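Local coordinates for protein tRNA(Phe) 7-((3-amino-3-carboxypropyl)-4-demethylwyosine(37)-N(4))-methyltransferase 1 (Pyrococcus horikoshii, PDB 2IT2) that probably methylates the N-4 position of a wyosine intermediate at position 37 of tRNA(Phe), using S-adenosyl-L-methionine as methyl donor, at residues B[119-131]-B[187-199]. Numbering follows the deposited sequence.
Sequences VKLVNLAVSCGFK and KLKRLESKINALN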
loop_
_atom_site.group_PDB
_atom_site.type_symbol
_atom_site.label_atom_id
_atom_site.label_comp_id
_atom_site.label_asym_id
_atom_site.label_seq_id
_atom_site.Cartn_x
_atom_site.Cartn_y
_atom_site.Cartn_z
ATOM N N VAL B 119 8.270 15.866 -5.681
ATOM C CA VAL B 119 7.018 16.277 -5.052
ATOM C C VAL B 119 5.981 16.733 -6.081
ATOM O O VAL B 119 4.782 16.496 -5.915
ATOM C CB VAL B 119 7.267 17.399 -4.037
ATOM C CG1 VAL B 119 5.949 17.903 -3.463
ATOM C CG2 VAL B 119 8.158 16.880 -2.937
ATOM N N LYS B 120 6.435 17.397 -7.140
ATOM C CA LYS B 120 5.515 17.826 -8.180
ATOM C C LYS B 120 4.844 16.612 -8.818
ATOM O O LYS B 120 3.649 16.633 -9.076
ATOM C CB LYS B 120 6.247 18.604 -9.263
ATOM C CG LYS B 120 6.618 20.003 -8.858
ATOM C CD LYS B 120 7.418 20.673 -9.958
ATOM C CE LYS B 120 6.666 20.691 -11.292
ATOM N NZ LYS B 120 5.351 21.385 -11.204
ATOM N N LEU B 121 5.621 15.561 -9.075
ATOM C CA LEU B 121 5.082 14.350 -9.698
ATOM C C LEU B 121 4.128 13.613 -8.766
ATOM O O LEU B 121 3.096 13.115 -9.200
ATOM C CB LEU B 121 6.226 13.413 -10.117
ATOM C CG LEU B 121 5.851 12.001 -10.616
ATOM C CD1 LEU B 121 4.938 12.096 -11.830
ATOM C CD2 LEU B 121 7.109 11.213 -10.985
ATOM N N VAL B 122 4.482 13.539 -7.488
ATOM C CA VAL B 122 3.629 12.853 -6.531
ATOM C C VAL B 122 2.273 13.534 -6.485
ATOM O O VAL B 122 1.227 12.885 -6.532
ATOM C CB VAL B 122 4.248 12.854 -5.128
ATOM C CG1 VAL B 122 3.197 12.449 -4.096
ATOM C CG2 VAL B 122 5.424 11.897 -5.096
ATOM N N ASN B 123 2.290 14.857 -6.404
ATOM C CA ASN B 123 1.042 15.592 -6.349
ATOM C C ASN B 123 0.182 15.399 -7.600
ATOM O O ASN B 123 -1.045 15.321 -7.500
ATOM C CB ASN B 123 1.328 17.071 -6.136
ATOM C CG ASN B 123 1.892 17.366 -4.757
ATOM O OD1 ASN B 123 2.453 18.438 -4.535
ATOM N ND2 ASN B 123 1.737 16.429 -3.823
ATOM N N LEU B 124 0.824 15.340 -8.768
ATOM C CA LEU B 124 0.119 15.141 -10.036
ATOM C C LEU B 124 -0.480 13.739 -10.073
ATOM O O LEU B 124 -1.627 13.561 -10.478
ATOM C CB LEU B 124 1.068 15.322 -11.234
ATOM C CG LEU B 124 0.476 14.962 -12.606
ATOM C CD1 LEU B 124 -0.668 15.911 -12.933
ATOM C CD2 LEU B 124 1.545 15.040 -13.683
ATOM N N ALA B 125 0.292 12.744 -9.646
ATOM C CA ALA B 125 -0.194 11.372 -9.657
ATOM C C ALA B 125 -1.414 11.232 -8.751
ATOM O O ALA B 125 -2.422 10.645 -9.145
ATOM C CB ALA B 125 0.915 10.427 -9.223
ATOM N N VAL B 126 -1.330 11.791 -7.546
ATOM C CA VAL B 126 -2.455 11.719 -6.620
ATOM C C VAL B 126 -3.711 12.323 -7.246
ATOM O O VAL B 126 -4.815 11.808 -7.069
ATOM C CB VAL B 126 -2.141 12.456 -5.305
ATOM C CG1 VAL B 126 -3.400 12.568 -4.451
ATOM C CG2 VAL B 126 -1.054 11.714 -4.545
ATOM N N SER B 127 -3.534 13.421 -7.978
ATOM C CA SER B 127 -4.652 14.095 -8.630
ATOM C C SER B 127 -5.275 13.242 -9.734
ATOM O O SER B 127 -6.430 13.450 -10.103
ATOM C CB SER B 127 -4.198 15.429 -9.228
ATOM O OG SER B 127 -3.545 15.244 -10.471
ATOM N N CYS B 128 -4.508 12.295 -10.269
ATOM C CA CYS B 128 -5.006 11.422 -11.332
ATOM C C CYS B 128 -5.641 10.140 -10.810
ATOM O O CYS B 128 -6.064 9.287 -11.591
ATOM C CB CYS B 128 -3.880 11.079 -12.313
ATOM S SG CYS B 128 -3.340 12.501 -13.288
ATOM N N GLY B 129 -5.703 10.005 -9.491
ATOM C CA GLY B 129 -6.314 8.822 -8.910
ATOM C C GLY B 129 -5.367 7.825 -8.275
ATOM O O GLY B 129 -5.790 6.737 -7.894
ATOM N N PHE B 130 -4.094 8.181 -8.147
ATOM C CA PHE B 130 -3.130 7.269 -7.540
ATOM C C PHE B 130 -2.801 7.820 -6.152
ATOM O O PHE B 130 -1.757 8.421 -5.921
ATOM C CB PHE B 130 -1.879 7.154 -8.430
ATOM C CG PHE B 130 -2.141 6.510 -9.782
ATOM C CD1 PHE B 130 -2.167 5.123 -9.918
ATOM C CD2 PHE B 130 -2.344 7.290 -10.912
ATOM C CE1 PHE B 130 -2.390 4.525 -11.176
ATOM C CE2 PHE B 130 -2.565 6.710 -12.163
ATOM C CZ PHE B 130 -2.587 5.324 -12.297
ATOM N N LYS B 131 -3.718 7.596 -5.218
ATOM C CA LYS B 131 -3.563 8.112 -3.868
ATOM C C LYS B 131 -2.359 7.593 -3.101
ATOM O O LYS B 131 -1.835 8.283 -2.217
ATOM C CB LYS B 131 -4.845 7.861 -3.074
ATOM C CG LYS B 131 -5.969 8.809 -3.443
ATOM C CD LYS B 131 -5.607 10.233 -3.042
ATOM C CE LYS B 131 -6.724 11.222 -3.353
ATOM N NZ LYS B 131 -6.382 12.614 -2.927
ATOM N N LYS B 187 -7.179 5.338 -15.095
ATOM C CA LYS B 187 -6.264 6.205 -14.362
ATOM C C LYS B 187 -4.902 6.312 -15.049
ATOM O O LYS B 187 -4.276 7.374 -15.038
ATOM C CB LYS B 187 -6.096 5.695 -12.925
ATOM C CG LYS B 187 -7.356 5.855 -12.089
ATOM C CD LYS B 187 -7.155 5.380 -10.665
ATOM C CE LYS B 187 -8.404 5.668 -9.844
ATOM N NZ LYS B 187 -8.221 5.216 -8.445
ATOM N N LEU B 188 -4.429 5.225 -15.646
ATOM C CA LEU B 188 -3.142 5.282 -16.327
ATOM C C LEU B 188 -3.231 6.197 -17.545
ATOM O O LEU B 188 -2.315 6.974 -17.814
ATOM C CB LEU B 188 -2.685 3.876 -16.738
ATOM C CG LEU B 188 -2.246 2.950 -15.591
ATOM C CD1 LEU B 188 -2.200 1.503 -16.075
ATOM C CD2 LEU B 188 -0.886 3.394 -15.059
ATOM N N LYS B 189 -4.338 6.115 -18.277
ATOM C CA LYS B 189 -4.518 6.969 -19.445
ATOM C C LYS B 189 -4.646 8.428 -19.004
ATOM O O LYS B 189 -4.124 9.326 -19.670
ATOM C CB LYS B 189 -5.753 6.546 -20.240
ATOM C CG LYS B 189 -5.586 5.224 -20.955
ATOM C CD LYS B 189 -6.790 4.925 -21.818
ATOM C CE LYS B 189 -6.587 3.647 -22.596
ATOM N NZ LYS B 189 -6.487 2.465 -21.700
ATOM N N ARG B 190 -5.328 8.670 -17.886
ATOM C CA ARG B 190 -5.474 10.038 -17.379
ATOM C C ARG B 190 -4.097 10.625 -17.046
ATOM O O ARG B 190 -3.788 11.764 -17.408
ATOM C CB ARG B 190 -6.361 10.062 -16.134
ATOM C CG ARG B 190 -7.847 9.996 -16.426
ATOM C CD ARG B 190 -8.633 9.764 -15.145
ATOM N NE ARG B 190 -8.338 10.740 -14.097
ATOM C CZ ARG B 190 -8.766 10.627 -12.841
ATOM N NH1 ARG B 190 -9.498 9.581 -12.485
ATOM N NH2 ARG B 190 -8.469 11.556 -11.942
ATOM N N LEU B 191 -3.272 9.850 -16.348
ATOM C CA LEU B 191 -1.930 10.285 -15.981
ATOM C C LEU B 191 -1.089 10.610 -17.220
ATOM O O LEU B 191 -0.373 11.621 -17.253
ATOM C CB LEU B 191 -1.236 9.187 -15.160
ATOM C CG LEU B 191 0.204 9.465 -14.697
ATOM C CD1 LEU B 191 0.250 10.753 -13.874
ATOM C CD2 LEU B 191 0.724 8.286 -13.880
ATOM N N GLU B 192 -1.172 9.746 -18.234
ATOM C CA GLU B 192 -0.415 9.935 -19.469
ATOM C C GLU B 192 -0.777 11.257 -20.116
ATOM O O GLU B 192 0.090 11.963 -20.624
ATOM C CB GLU B 192 -0.692 8.807 -20.468
ATOM C CG GLU B 192 0.181 8.861 -21.728
ATOM C CD GLU B 192 -0.125 7.726 -22.694
ATOM O OE1 GLU B 192 -0.238 6.573 -22.231
ATOM O OE2 GLU B 192 -0.247 7.979 -23.912
ATOM N N SER B 193 -2.061 11.587 -20.101
ATOM C CA SER B 193 -2.518 12.835 -20.698
ATOM C C SER B 193 -2.115 14.085 -19.902
ATOM O O SER B 193 -2.001 15.173 -20.474
ATOM C CB SER B 193 -4.042 12.812 -20.855
ATOM O OG SER B 193 -4.690 12.984 -19.604
ATOM N N LYS B 194 -1.893 13.942 -18.596
ATOM C CA LYS B 194 -1.557 15.094 -17.755
ATOM C C LYS B 194 -0.086 15.334 -17.439
ATOM O O LYS B 194 0.280 16.433 -17.020
ATOM C CB LYS B 194 -2.335 15.016 -16.436
ATOM C CG LYS B 194 -3.851 15.035 -16.604
ATOM C CD LYS B 194 -4.296 16.269 -17.381
ATOM C CE LYS B 194 -5.805 16.319 -17.544
ATOM N NZ LYS B 194 -6.230 17.452 -18.410
ATOM N N ILE B 195 0.763 14.331 -17.628
ATOM C CA ILE B 195 2.179 14.501 -17.319
ATOM C C ILE B 195 2.836 15.641 -18.093
ATOM O O ILE B 195 3.885 16.142 -17.695
ATOM C CB ILE B 195 2.985 13.188 -17.553
ATOM C CG1 ILE B 195 2.661 12.589 -18.922
ATOM C CG2 ILE B 195 2.683 12.195 -16.446
ATOM C CD1 ILE B 195 3.065 13.460 -20.083
ATOM N N ASN B 196 2.208 16.045 -19.193
ATOM C CA ASN B 196 2.729 17.124 -20.023
ATOM C C ASN B 196 2.883 18.397 -19.197
ATOM O O ASN B 196 3.700 19.259 -19.512
ATOM C CB ASN B 196 1.786 17.400 -21.202
ATOM C CG ASN B 196 1.582 16.187 -22.091
ATOM O OD1 ASN B 196 1.981 16.182 -23.259
ATOM N ND2 ASN B 196 0.962 15.147 -21.542
ATOM N N ALA B 197 2.089 18.504 -18.138
ATOM C CA ALA B 197 2.121 19.672 -17.266
ATOM C C ALA B 197 3.434 19.805 -16.503
ATOM O O ALA B 197 3.796 20.900 -16.073
ATOM C CB ALA B 197 0.961 19.616 -16.284
ATOM N N LEU B 198 4.142 18.691 -16.334
ATOM C CA LEU B 198 5.408 18.688 -15.610
ATOM C C LEU B 198 6.431 19.622 -16.249
ATOM O O LEU B 198 7.464 19.926 -15.651
ATOM C CB LEU B 198 5.972 17.267 -15.550
ATOM C CG LEU B 198 5.117 16.222 -14.829
ATOM C CD1 LEU B 198 5.771 14.857 -14.953
ATOM C CD2 LEU B 198 4.953 16.606 -13.368
ATOM N N ASN B 199 6.139 20.074 -17.464
ATOM C CA ASN B 199 7.029 20.980 -18.183
ATOM C C ASN B 199 6.558 22.424 -18.046
ATOM O O ASN B 199 5.513 22.637 -17.399
ATOM C CB ASN B 199 7.088 20.602 -19.663
ATOM C CG ASN B 199 7.817 19.297 -19.903
ATOM O OD1 ASN B 199 8.588 18.841 -19.060
ATOM N ND2 ASN B 199 7.569 18.681 -21.052
#
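Lys187 reaches alongside Phe130 to Gly129, and its ammonium NZ donates to Gly129 O at 2.9 Å, in the carbonyl plane and on a lone pair (C=O...N angle 134°). An extended chain beyond CG carries NZ that far; Ser149 OG hydrogen-bonds both NZ and Gly129 O, closing a small polar cluster. With an alanine at Lys187, Gly129 O and Ser149 OG would probably lose the ammonium and Gly129 the CD and CE methylenes beside it, the Phe130 contact at CB staying in place. Arg190, its chain bent at chi3, lays a guanidinium face against Cys128 O, which sits 3.2 Å above the guanidinium plane, over its centre, at the C-terminal end of helix 115-127, where carbonyls would be expected to attract a positive charge. That end is a Schellman motif: Gly129 takes positive phi, Phe130 N returns to Ala125 O and Gly129 N to Val126 O. A CB on Gly129 would collide with Lys187 CE. Helix 115-127 and its terminal turn pack on the end of helix 167-194 and the 3-10 turn 196-198 that follows; the axes of 119-127 and 187-194 pass 9.9 Å apart at closest approach, their N-to-C directions 135° apart. Phe130 turns its ring edge to Lys187 O, 3.4 Å from CE2. Among apolar contacts, Phe130 CZ lies near Leu188 CD2 and CE2 near Leu191 CD2. Cys128 SG rests 3.8 Å from Leu191 CA. Leu124, its CG anti to the backbone N (chi1 173°), pushes CD2 to 3.7 Å from Ile195 CA and 3.8 Å from Leu198 CD2, while CD1 meets Lys194 CB. Farther along, Leu121 CD1 approaches Leu198 CD1 at 4.3 Å, both leucines also touching Tyr48 of strand 48-63.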